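Local coordinates for putative phosphatase (Clostridium difficile, PDB 3SD7), which is a putative phosphatase of the haloacid dehalogenase superfamily that probably hydrolyses a phosphate monoester in a metal-dependent active site, at residues Leu36-Leu40 with Met189-Arg193; Ile111-Met115 with Leu211-Gly215; Ala132-Pro136 with Arg165-Asn169. All coordinates share one frame; numbering follows the deposited sequence.

Contact 1: Leu36-Leu40 with Met189-Arg193; sequences LDGTL and MVGDR. With NA (sodium ion), chain B.
Asp192 OD1 has two partners, the sodium ion and, weakly, Thr39 OG1. The metal bond of OD1 is 2.2 Å long. The weak hydrogen bond from Thr39 OG1 to Asp192 OD1 spans 3.3 Å. The same ion is bound by the backbone carbonyl Asp37 O at 2.2 Å, and three waters complete the five ligands. Asp37 O and Asp192 OD1 lie 3.2 Å apart and are not hydrogen-bonded; the cation they share brings them together. The second carboxylate oxygen, Asp192 OD2, accepts from one of the metal-bound waters at 2.6 Å and from the backbone N of Tyr214, so both oxygens have fixed partners and the rotation of the carboxylate is set. Its CG stands between the backbone N and the carbonyl carbon (chi1 69°), which carries the group over Gly38, where Asp192 OD2 comes within 3.4 Å of Gly38 CA. Thr39 presents its two branches separately: OG1 goes to the aspartate, while CG2 packs against Val190 CG1 at 4.0 Å, at the end of strand 187-191. The carboxylate of Asp37 turns from Asp192 and forms a salt bridge with Lys135 through OD2. Leu36 O, receiving the backbone N-H groups of both Thr39 and Leu40, holds the turn closed. A carbonyl from what is probably the DxDx(T/V) loop and an aspartate after a neighbouring parallel strand, sharing one cation, are consistent with the haloacid dehalogenase active site, where magnesium is the usual ion.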
ATOM      1  N   LEU A  36      -2.390   0.144  -1.577  1.00 18.45           N
ATOM      2  CA  LEU A  36      -1.504   0.523  -2.691  1.00 19.20           C
ATOM      3  C   LEU A  36      -0.225  -0.305  -2.725  1.00 17.92           C
ATOM      4  O   LEU A  36      -0.121  -1.273  -3.498  1.00 19.59           O
ATOM      5  CB  LEU A  36      -1.190   2.021  -2.616  1.00 20.08           C
ATOM      6  CG  LEU A  36      -0.336   2.535  -3.785  1.00 22.57           C
ATOM      7  CD1 LEU A  36      -1.167   2.687  -5.066  1.00 26.17           C
ATOM      8  CD2 LEU A  36       0.269   3.850  -3.398  1.00 29.94           C
ATOM      9  N   ASP A  37       0.723   0.060  -1.854  1.00 19.39           N
ATOM     10  CA  ASP A  37       2.019  -0.627  -1.793  1.00 20.35           C
ATOM     11  C   ASP A  37       1.823  -2.102  -1.488  1.00 19.73           C
ATOM     12  O   ASP A  37       1.085  -2.500  -0.546  1.00 20.19           O
ATOM     13  CB  ASP A  37       2.953  -0.022  -0.734  1.00 20.65           C
ATOM     14  CG  ASP A  37       3.501   1.348  -1.090  1.00 25.61           C
ATOM     15  OD1 ASP A  37       3.370   1.865  -2.240  1.00 25.89           O
ATOM     16  OD2 ASP A  37       4.131   1.924  -0.163  1.00 31.89           O
ATOM     17  N   GLY A  38       2.471  -2.952  -2.271  1.00 20.03           N
ATOM     18  CA  GLY A  38       2.383  -4.383  -2.097  1.00 20.01           C
ATOM     19  C   GLY A  38       1.112  -5.038  -2.556  1.00 19.11           C
ATOM     20  O   GLY A  38       0.955  -6.223  -2.432  1.00 20.18           O
ATOM     21  N   THR A  39       0.187  -4.242  -3.117  1.00 18.93           N
ATOM     22  CA  THR A  39      -1.121  -4.721  -3.537  1.00 17.95           C
ATOM     23  C   THR A  39      -1.323  -4.338  -5.009  1.00 17.96           C
ATOM     24  O   THR A  39      -1.567  -5.198  -5.838  1.00 20.33           O
ATOM     25  CB  THR A  39      -2.206  -4.143  -2.669  1.00 18.68           C
ATOM     26  OG1 THR A  39      -1.979  -4.546  -1.305  1.00 19.81           O
ATOM     27  CG2 THR A  39      -3.584  -4.662  -3.083  1.00 20.23           C
ATOM     28  N   LEU A  40      -1.241  -3.055  -5.298  1.00 17.89           N
ATOM     29  CA  LEU A  40      -1.284  -2.577  -6.682  1.00 19.36           C
ATOM     30  C   LEU A  40       0.062  -2.363  -7.278  1.00 20.20           C
ATOM     31  O   LEU A  40       0.284  -2.715  -8.455  1.00 22.12           O
ATOM     32  CB  LEU A  40      -2.058  -1.256  -6.775  1.00 20.13           C
ATOM     33  CG  LEU A  40      -3.520  -1.296  -6.336  1.00 19.01           C
ATOM     34  CD1 LEU A  40      -4.116   0.142  -6.302  1.00 21.17           C
ATOM     35  CD2 LEU A  40      -4.342  -2.179  -7.266  1.00 19.67           C
ATOM     36  N   MET A 189     -12.270  -5.557   0.918  1.00 22.53           N
ATOM     37  CA  MET A 189     -10.957  -4.940   0.988  1.00 20.88           C
ATOM     38  C   MET A 189      -9.874  -5.920   0.512  1.00 22.03           C
ATOM     39  O   MET A 189      -9.823  -7.073   0.962  1.00 24.15           O
ATOM     40  CB  MET A 189     -10.664  -4.541   2.450  1.00 22.48           C
ATOM     41  CG  MET A 189      -9.247  -3.969   2.704  1.00 21.03           C
ATOM     42  SD  MET A 189      -9.059  -2.325   1.965  1.00 22.64           S
ATOM     43  CE  MET A 189      -7.297  -2.027   2.258  1.00 24.46           C
ATOM     44  N   VAL A 190      -8.979  -5.430  -0.322  1.00 19.02           N
ATOM     45  CA  VAL A 190      -7.866  -6.233  -0.862  1.00 18.22           C
ATOM     46  C   VAL A 190      -6.546  -5.628  -0.389  1.00 19.53           C
ATOM     47  O   VAL A 190      -6.291  -4.447  -0.583  1.00 19.61           O
ATOM     48  CB  VAL A 190      -7.900  -6.248  -2.383  1.00 19.89           C
ATOM     49  CG1 VAL A 190      -6.759  -7.104  -2.949  1.00 19.36           C
ATOM     50  CG2 VAL A 190      -9.253  -6.735  -2.887  1.00 19.94           C
ATOM     51  N   GLY A 191      -5.686  -6.440   0.220  1.00 18.12           N
ATOM     52  CA  GLY A 191      -4.438  -5.930   0.740  1.00 17.63           C
ATOM     53  C   GLY A 191      -3.421  -7.022   1.006  1.00 17.31           C
ATOM     54  O   GLY A 191      -3.772  -8.194   1.021  1.00 18.91           O
ATOM     55  N   ASP A 192      -2.171  -6.610   1.229  1.00 17.93           N
ATOM     56  CA  ASP A 192      -1.062  -7.560   1.445  1.00 18.10           C
ATOM     57  C   ASP A 192      -0.542  -7.627   2.878  1.00 18.60           C
ATOM     58  O   ASP A 192       0.411  -8.334   3.118  1.00 20.65           O
ATOM     59  CB  ASP A 192       0.121  -7.222   0.564  1.00 18.72           C
ATOM     60  CG  ASP A 192       0.805  -5.902   0.978  1.00 21.64           C
ATOM     61  OD1 ASP A 192       0.085  -4.892   1.278  1.00 22.96           O
ATOM     62  OD2 ASP A 192       2.052  -5.820   0.979  1.00 20.10           O
ATOM     63  N   ARG A 193      -1.176  -6.944   3.815  1.00 18.73           N
ATOM     64  CA  ARG A 193      -0.733  -6.977   5.203  1.00 18.09           C
ATOM     65  C   ARG A 193      -1.850  -7.240   6.157  1.00 19.77           C
ATOM     66  O   ARG A 193      -3.035  -6.974   5.865  1.00 20.06           O
ATOM     67  CB  ARG A 193      -0.102  -5.639   5.608  1.00 18.99           C
ATOM     68  CG  ARG A 193       1.159  -5.226   4.802  1.00 20.63           C
ATOM     69  CD  ARG A 193       2.337  -6.217   4.851  1.00 21.67           C
ATOM     70  NE  ARG A 193       2.696  -6.613   6.198  1.00 21.26           N
ATOM     71  CZ  ARG A 193       3.498  -5.943   7.021  1.00 23.70           C
ATOM     72  NH1 ARG A 193       4.063  -4.794   6.660  1.00 25.78           N
ATOM     73  NH2 ARG A 193       3.769  -6.435   8.232  1.00 25.88           N
TER
HETATM   74 NA    NA B 217       0.526  -2.746   1.575  0.70 22.65          NA
HETATM   75  O   HOH W   1       2.836  -3.456   1.840  1.00 20.97           O
HETATM   76  O   HOH W   2      -0.879  -3.064   3.212  1.00 24.27           O
HETATM   77  O   HOH W   3       0.534  -0.555   1.870  1.00 25.23           O

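Contact 2: Ile111-Met115 with Leu211-Gly215; sequences IYENM and LYGYG. With GOL (glycerol), chain E.
Tyr112 and Tyr212 meet as an edge-to-face aromatic pair, the edge of Tyr212 directed at the face of Tyr112, with ring centroids 5.0 Å apart and planes at 62°. Tyr212 CD1 stands above the middle of the Tyr112 ring, and Tyr212 CE1 reaches Tyr112 CD2 at 3.8 Å. With its CG lodged between the backbone N and the carbonyl carbon (chi1 60°), Tyr212 swings its ring toward the loop that follows strand 110-111.

Apolar packing extends the pair at the hydroxyl end of Tyr212. Met115, bent at chi2 and chi3, sets its methyl CE 4.4 Å from Tyr212 CZ, the two side chains crossing at about a right angle. The same CE makes a close van der Waals approach to Tyr212 OH, at 3.4 Å. Ile235 of helix 235-239 touches both Met115 and Tyr212.

The polar bonds run through a glycerol, probably from the crystallisation liquor. Tyr112 OH donates to glycerol O1 at 2.6 Å, and that hydroxyl donates in turn to the carbonyl Tyr212 O at 2.8 Å, so one small molecule bridges the two loops, which share no direct hydrogen bond. Glycerol C1 lies over one face of the Tyr214 ring, 3.5 Å above its plane and toward the rim. Tyr214 OH is hydrogen-bonded to Asp42, which, with Lys44, also bonds to the glycerol; Tyr212 OH is hydrogen-bonded to Thr39 O.

Within 111-115 a type II beta turn, closed by Met115 N to Tyr112 O at 3.1 Å, leads into helix 115-124. The chemistry is thus mainly aromatic, with hydroxyls at its margins: rings join the two loops, while the glycerol occupies what may be a pocket near, but not at, the metal site.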
ATOM      1  N   ILE A 111       4.412  -1.632 -11.198  1.00 28.24           N
ATOM      2  CA  ILE A 111       3.057  -2.148 -11.084  1.00 26.20           C
ATOM      3  C   ILE A 111       3.128  -3.673 -11.122  1.00 26.81           C
ATOM      4  O   ILE A 111       3.920  -4.237 -11.869  1.00 27.58           O
ATOM      5  CB  ILE A 111       2.117  -1.551 -12.157  1.00 27.22           C
ATOM      6  CG1 ILE A 111       0.687  -1.997 -11.946  1.00 24.56           C
ATOM      7  CG2 ILE A 111       2.602  -1.910 -13.570  1.00 30.14           C
ATOM      8  CD1 ILE A 111      -0.339  -1.143 -12.769  1.00 30.76           C
ATOM      9  N   TYR A 112       2.309  -4.349 -10.319  1.00 25.45           N
ATOM     10  CA  TYR A 112       2.343  -5.808 -10.324  1.00 26.97           C
ATOM     11  C   TYR A 112       1.842  -6.322 -11.658  1.00 28.13           C
ATOM     12  O   TYR A 112       0.882  -5.795 -12.222  1.00 27.70           O
ATOM     13  CB  TYR A 112       1.601  -6.409  -9.136  1.00 26.31           C
ATOM     14  CG  TYR A 112       2.349  -6.205  -7.858  1.00 24.71           C
ATOM     15  CD1 TYR A 112       3.482  -6.959  -7.578  1.00 24.65           C
ATOM     16  CD2 TYR A 112       1.943  -5.269  -6.907  1.00 23.39           C
ATOM     17  CE1 TYR A 112       4.210  -6.764  -6.398  1.00 26.14           C
ATOM     18  CE2 TYR A 112       2.676  -5.064  -5.717  1.00 23.87           C
ATOM     19  CZ  TYR A 112       3.808  -5.838  -5.485  1.00 24.93           C
ATOM     20  OH  TYR A 112       4.566  -5.688  -4.349  1.00 24.09           O
ATOM     21  N   GLU A 113       2.509  -7.348 -12.167  1.00 26.93           N
ATOM     22  CA  GLU A 113       2.116  -7.926 -13.422  1.00 30.24           C
ATOM     23  C   GLU A 113       0.639  -8.338 -13.370  1.00 27.98           C
ATOM     24  O   GLU A 113       0.196  -8.928 -12.393  1.00 27.50           O
ATOM     25  CB  GLU A 113       2.972  -9.156 -13.727  1.00 32.01           C
ATOM     26  CG  GLU A 113       2.983  -9.510 -15.142  1.00 39.50           C
ATOM     27  CD  GLU A 113       3.816  -8.533 -15.967  1.00 45.07           C
ATOM     28  OE1 GLU A 113       3.493  -8.380 -17.139  1.00 47.66           O
ATOM     29  OE2 GLU A 113       4.784  -7.917 -15.436  1.00 51.89           O
ATOM     30  N   ASN A 114      -0.084  -7.965 -14.418  1.00 29.00           N
ATOM     31  CA  ASN A 114      -1.519  -8.289 -14.648  1.00 29.63           C
ATOM     32  C   ASN A 114      -2.524  -7.453 -13.873  1.00 28.19           C
ATOM     33  O   ASN A 114      -3.731  -7.617 -14.056  1.00 28.76           O
ATOM     34  CB  ASN A 114      -1.791  -9.776 -14.424  1.00 32.35           C
ATOM     35  CG  ASN A 114      -0.883 -10.661 -15.285  1.00 35.70           C
ATOM     36  OD1 ASN A 114      -0.684 -10.386 -16.472  1.00 37.63           O
ATOM     37  ND2 ASN A 114      -0.338 -11.731 -14.691  1.00 37.02           N
ATOM     38  N   MET A 115      -2.032  -6.547 -13.051  1.00 25.60           N
ATOM     39  CA  MET A 115      -2.947  -5.729 -12.249  1.00 24.98           C
ATOM     40  C   MET A 115      -3.760  -4.794 -13.138  1.00 25.81           C
ATOM     41  O   MET A 115      -4.992  -4.681 -12.968  1.00 24.45           O
ATOM     42  CB  MET A 115      -2.204  -4.974 -11.168  1.00 25.61           C
ATOM     43  CG  MET A 115      -3.159  -4.201 -10.241  1.00 25.95           C
ATOM     44  SD  MET A 115      -4.538  -5.106  -9.512  1.00 25.58           S
ATOM     45  CE  MET A 115      -3.677  -6.087  -8.235  1.00 28.04           C
ATOM     46  N   LEU A 211      -0.639 -12.685  -1.195  1.00 22.49           N
ATOM     47  CA  LEU A 211       0.663 -13.201  -0.792  1.00 23.12           C
ATOM     48  C   LEU A 211       1.816 -12.719  -1.671  1.00 23.72           C
ATOM     49  O   LEU A 211       2.968 -13.031  -1.377  1.00 24.88           O
ATOM     50  CB  LEU A 211       0.664 -14.751  -0.789  1.00 24.54           C
ATOM     51  CG  LEU A 211      -0.413 -15.437   0.057  1.00 25.09           C
ATOM     52  CD1 LEU A 211      -0.309 -16.960  -0.110  1.00 28.29           C
ATOM     53  CD2 LEU A 211      -0.278 -15.025   1.548  1.00 26.99           C
ATOM     54  N   TYR A 212       1.519 -11.944  -2.730  1.00 23.69           N
ATOM     55  CA  TYR A 212       2.560 -11.460  -3.640  1.00 23.66           C
ATOM     56  C   TYR A 212       3.214 -10.149  -3.229  1.00 22.53           C
ATOM     57  O   TYR A 212       4.127  -9.662  -3.915  1.00 26.30           O
ATOM     58  CB  TYR A 212       2.008 -11.338  -5.078  1.00 26.48           C
ATOM     59  CG  TYR A 212       0.849 -10.406  -5.221  1.00 22.53           C
ATOM     60  CD1 TYR A 212       1.051  -9.012  -5.270  1.00 23.66           C
ATOM     61  CD2 TYR A 212      -0.462 -10.876  -5.313  1.00 21.05           C
ATOM     62  CE1 TYR A 212       0.003  -8.155  -5.401  1.00 21.46           C
ATOM     63  CE2 TYR A 212      -1.517 -10.016  -5.455  1.00 22.23           C
ATOM     64  CZ  TYR A 212      -1.288  -8.650  -5.518  1.00 19.96           C
ATOM     65  OH  TYR A 212      -2.351  -7.793  -5.650  1.00 23.15           O
ATOM     66  N   GLY A 213       2.756  -9.601  -2.105  1.00 21.43           N
ATOM     67  CA  GLY A 213       3.279  -8.374  -1.558  1.00 20.87           C
ATOM     68  C   GLY A 213       4.234  -8.583  -0.399  1.00 21.50           C
ATOM     69  O   GLY A 213       5.134  -9.477  -0.433  1.00 23.51           O
ATOM     70  N   TYR A 214       4.074  -7.755   0.619  1.00 21.13           N
ATOM     71  CA  TYR A 214       5.007  -7.716   1.729  1.00 21.24           C
ATOM     72  C   TYR A 214       4.586  -8.517   2.965  1.00 23.54           C
ATOM     73  O   TYR A 214       5.352  -8.641   3.900  1.00 26.58           O
ATOM     74  CB  TYR A 214       5.378  -6.257   2.067  1.00 22.70           C
ATOM     75  CG  TYR A 214       6.268  -5.690   0.989  1.00 21.10           C
ATOM     76  CD1 TYR A 214       7.642  -5.729   1.120  1.00 23.73           C
ATOM     77  CD2 TYR A 214       5.733  -5.176  -0.208  1.00 20.29           C
ATOM     78  CE1 TYR A 214       8.473  -5.266   0.134  1.00 26.58           C
ATOM     79  CE2 TYR A 214       6.589  -4.714  -1.218  1.00 22.13           C
ATOM     80  CZ  TYR A 214       7.942  -4.751  -1.016  1.00 25.76           C
ATOM     81  OH  TYR A 214       8.822  -4.323  -1.984  1.00 27.21           O
ATOM     82  N   GLY A 215       3.397  -9.080   2.933  1.00 20.57           N
ATOM     83  CA  GLY A 215       2.925  -9.931   4.021  1.00 20.46           C
ATOM     84  C   GLY A 215       3.226 -11.390   3.739  1.00 22.03           C
ATOM     85  O   GLY A 215       2.958 -11.898   2.643  1.00 22.60           O
TER
HETATM   86  C1  GOL E 220       7.237  -7.693  -2.968  1.00 43.23           C
HETATM   87  O1  GOL E 220       6.106  -7.733  -3.801  1.00 32.87           O
HETATM   88  C2  GOL E 220       8.312  -8.663  -3.469  1.00 47.50           C
HETATM   89  O2  GOL E 220       9.293  -8.786  -2.461  1.00 54.43           O
HETATM   90  C3  GOL E 220       8.921  -8.167  -4.793  1.00 48.37           C
HETATM   91  O3  GOL E 220       9.684  -6.966  -4.655  1.00 45.39           O

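Contact 3: Ala132-Pro136 with Arg165-Asn169; sequences ATSKP and RVNKN
Ser134, at the C-terminal end of strand 128-133 of the Rossmann-like haloacid dehalogenase core, meets the loop that leads into helix 168-179 through both a hydrogen-bond relay and a small apolar touch. In the relay Ser134 OG acts twice. It donates to the carbonyl Val166 O at 3.0 Å, approaching almost in line with the C=O bond (176°), and it accepts from Lys168 NZ at 3.2 Å. Its OG, anti to the carbonyl carbon (chi1 -65°), is thereby brought to face the incoming loop. Lys168 is modelled in two conformers, so its bond is less certain; in the one described it folds back at chi2 and chi3, turning its ammonium group toward the strand end, where it also forms a salt bridge with Asp35 of the probable DxDx(T/V) motif. A serine or threonine after this strand and a lysine before or at the start of this helix are recurrent elements of the superfamily, consistent with a place in phosphate binding and in positioning the first aspartate.

Apolar contact is slight: Ser134 CB lies 3.9 Å from Arg165 CG, and the arginine itself is poorly ordered. The side chain of Val166 touches Ser159 on strand 155-159 and does not reach Ser134.

The chain turns a corner at Ser134 and Lys135, and an ST turn forms there: Thr133 OG1, which also bonds to Asp35, accepts from Lys135 N at 3.1 Å with an N-H...O angle of 161°.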
ATOM      1  N   ALA A 132      -7.671   2.662  -0.467  1.00 18.41           N
ATOM      2  CA  ALA A 132      -7.608   3.018   0.944  1.00 20.77           C
ATOM      3  C   ALA A 132      -6.228   2.576   1.419  1.00 21.36           C
ATOM      4  O   ALA A 132      -5.941   1.388   1.516  1.00 20.88           O
ATOM      5  CB  ALA A 132      -8.744   2.329   1.748  1.00 22.40           C
ATOM      6  N   THR A 133      -5.378   3.548   1.712  1.00 21.56           N
ATOM      7  CA  THR A 133      -3.984   3.294   2.026  1.00 22.40           C
ATOM      8  C   THR A 133      -3.471   4.206   3.134  1.00 24.71           C
ATOM      9  O   THR A 133      -4.060   5.264   3.407  1.00 22.56           O
ATOM     10  CB  THR A 133      -3.143   3.490   0.747  1.00 22.91           C
ATOM     11  OG1 THR A 133      -1.761   3.197   0.989  1.00 25.45           O
ATOM     12  CG2 THR A 133      -3.269   4.931   0.183  1.00 23.40           C
ATOM     13  N   SER A 134      -2.398   3.754   3.783  1.00 25.08           N
ATOM     14  CA  SER A 134      -1.706   4.540   4.785  1.00 28.29           C
ATOM     15  C   SER A 134      -0.671   5.450   4.101  1.00 27.35           C
ATOM     16  O   SER A 134      -0.167   6.376   4.730  1.00 30.55           O
ATOM     17  CB  SER A 134      -1.026   3.633   5.837  1.00 30.17           C
ATOM     18  OG  SER A 134      -1.979   2.905   6.603  1.00 30.78           O
ATOM     19  N   LYS A 135      -0.359   5.181   2.839  1.00 27.82           N
ATOM     20  CA  LYS A 135       0.581   6.009   2.074  1.00 30.11           C
ATOM     21  C   LYS A 135      -0.047   7.389   1.913  1.00 30.06           C
ATOM     22  O   LYS A 135      -1.280   7.483   1.860  1.00 26.90           O
ATOM     23  CB  LYS A 135       0.818   5.392   0.702  1.00 31.11           C
ATOM     24  CG  LYS A 135       2.120   5.882   0.037  1.00 37.00           C
ATOM     25  CD  LYS A 135       2.399   5.127  -1.234  1.00 40.71           C
ATOM     26  CE  LYS A 135       3.818   5.330  -1.757  1.00 36.20           C
ATOM     27  NZ  LYS A 135       4.880   4.427  -1.198  1.00 33.57           N
ATOM     28  N   PRO A 136       0.764   8.472   1.883  1.00 29.73           N
ATOM     29  CA  PRO A 136       0.144   9.790   1.676  1.00 28.90           C
ATOM     30  C   PRO A 136      -0.672   9.841   0.386  1.00 27.50           C
ATOM     31  O   PRO A 136      -0.266   9.325  -0.634  1.00 28.05           O
ATOM     32  CB  PRO A 136       1.337  10.734   1.602  1.00 32.45           C
ATOM     33  CG  PRO A 136       2.357  10.069   2.468  1.00 33.71           C
ATOM     34  CD  PRO A 136       2.196   8.604   2.212  1.00 30.85           C
ATOM     35  N   ARG A 165       0.469   9.000  10.346  1.00 69.50           N
ATOM     36  CA  ARG A 165       0.104   7.864   9.488  1.00 66.61           C
ATOM     37  C   ARG A 165      -1.330   7.460   9.847  1.00 64.08           C
ATOM     38  O   ARG A 165      -1.630   7.155  11.005  1.00 64.80           O
ATOM     39  CB  ARG A 165       1.076   6.687   9.691  1.00 67.69           C
ATOM     40  CG  ARG A 165       0.877   5.485   8.741  1.00 69.11           C
ATOM     41  CD  ARG A 165       1.880   4.339   9.033  1.00 73.55           C
ATOM     42  NE  ARG A 165       3.280   4.747   8.842  1.00 78.87           N
ATOM     43  CZ  ARG A 165       4.352   3.997   9.134  1.00 82.16           C
ATOM     44  NH1 ARG A 165       4.217   2.776   9.649  1.00 82.88           N
ATOM     45  NH2 ARG A 165       5.575   4.475   8.916  1.00 83.41           N
ATOM     46  N   VAL A 166      -2.225   7.473   8.864  1.00 60.09           N
ATOM     47  CA  VAL A 166      -3.619   7.145   9.141  1.00 57.55           C
ATOM     48  C   VAL A 166      -3.800   5.634   9.260  1.00 54.06           C
ATOM     49  O   VAL A 166      -3.217   4.876   8.473  1.00 52.56           O
ATOM     50  CB  VAL A 166      -4.562   7.696   8.048  1.00 56.60           C
ATOM     51  CG1 VAL A 166      -6.018   7.450   8.435  1.00 56.04           C
ATOM     52  CG2 VAL A 166      -4.308   9.187   7.839  1.00 59.57           C
ATOM     53  N   ASN A 167      -4.581   5.216  10.262  1.00 51.83           N
ATOM     54  CA  ASN A 167      -4.928   3.814  10.463  1.00 49.23           C
ATOM     55  C   ASN A 167      -5.824   3.333   9.328  1.00 44.69           C
ATOM     56  O   ASN A 167      -6.541   4.137   8.670  1.00 42.79           O
ATOM     57  CB  ASN A 167      -5.610   3.584  11.812  1.00 51.76           C
ATOM     58  CG  ASN A 167      -4.658   3.698  12.968  1.00 57.82           C
ATOM     59  OD1 ASN A 167      -3.467   3.410  12.839  1.00 62.31           O
ATOM     60  ND2 ASN A 167      -5.180   4.087  14.124  1.00 60.56           N
ATOM     61  N   LYS A 168      -5.816   2.023   9.107  0.60 40.30           N
ATOM     62  CA  LYS A 168      -6.549   1.461   8.004  0.60 36.07           C
ATOM     63  C   LYS A 168      -8.067   1.568   8.171  0.60 34.49           C
ATOM     64  O   LYS A 168      -8.753   1.938   7.250  0.60 30.37           O
ATOM     65  CB  LYS A 168      -6.148   0.001   7.790  0.60 36.08           C
ATOM     66  CG  LYS A 168      -6.064  -0.361   6.361  0.60 34.16           C
ATOM     67  CD  LYS A 168      -4.810   0.208   5.694  0.60 33.30           C
ATOM     68  CE  LYS A 168      -3.553  -0.466   6.231  0.60 33.42           C
ATOM     69  NZ  LYS A 168      -2.340  -0.110   5.455  0.60 33.73           N
ATOM     70  N   ASN A 169      -8.592   1.245   9.349  1.00 35.47           N
ATOM     71  CA  ASN A 169     -10.057   1.328   9.546  1.00 35.74           C
ATOM     72  C   ASN A 169     -10.572   2.747   9.246  1.00 33.45           C
ATOM     73  O   ASN A 169     -11.656   2.923   8.690  1.00 33.33           O
ATOM     74  CB  ASN A 169     -10.478   0.900  10.949  1.00 37.98           C
ATOM     75  CG  ASN A 169     -10.121   1.920  11.992  1.00 43.95           C
ATOM     76  OD1 ASN A 169      -8.978   2.012  12.434  1.00 49.21           O
ATOM     77  ND2 ASN A 169     -11.109   2.708  12.392  1.00 44.76           N
TER

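How the contacts relate
Contact 1 is buried near the centre of the chain, whereas contacts 2 and 3 lie nearer the surface, their centres about 18 Å apart and their nearest atoms about 9 Å. Each of the two touches contact 1, contact 2 by hydrogen bonds and contact 3 by a salt bridge. Contacts 1 and 3 both reach the parallel sheet, while contact 2 joins two loops. Along the chain contact 3 is nested in the loops closed by contacts 1 and 2, whose own segments alternate. Their chemistry differs accordingly: metal coordination in the middle, aromatic packing at contact 2, and serine-lysine hydrogen bonding at contact 3.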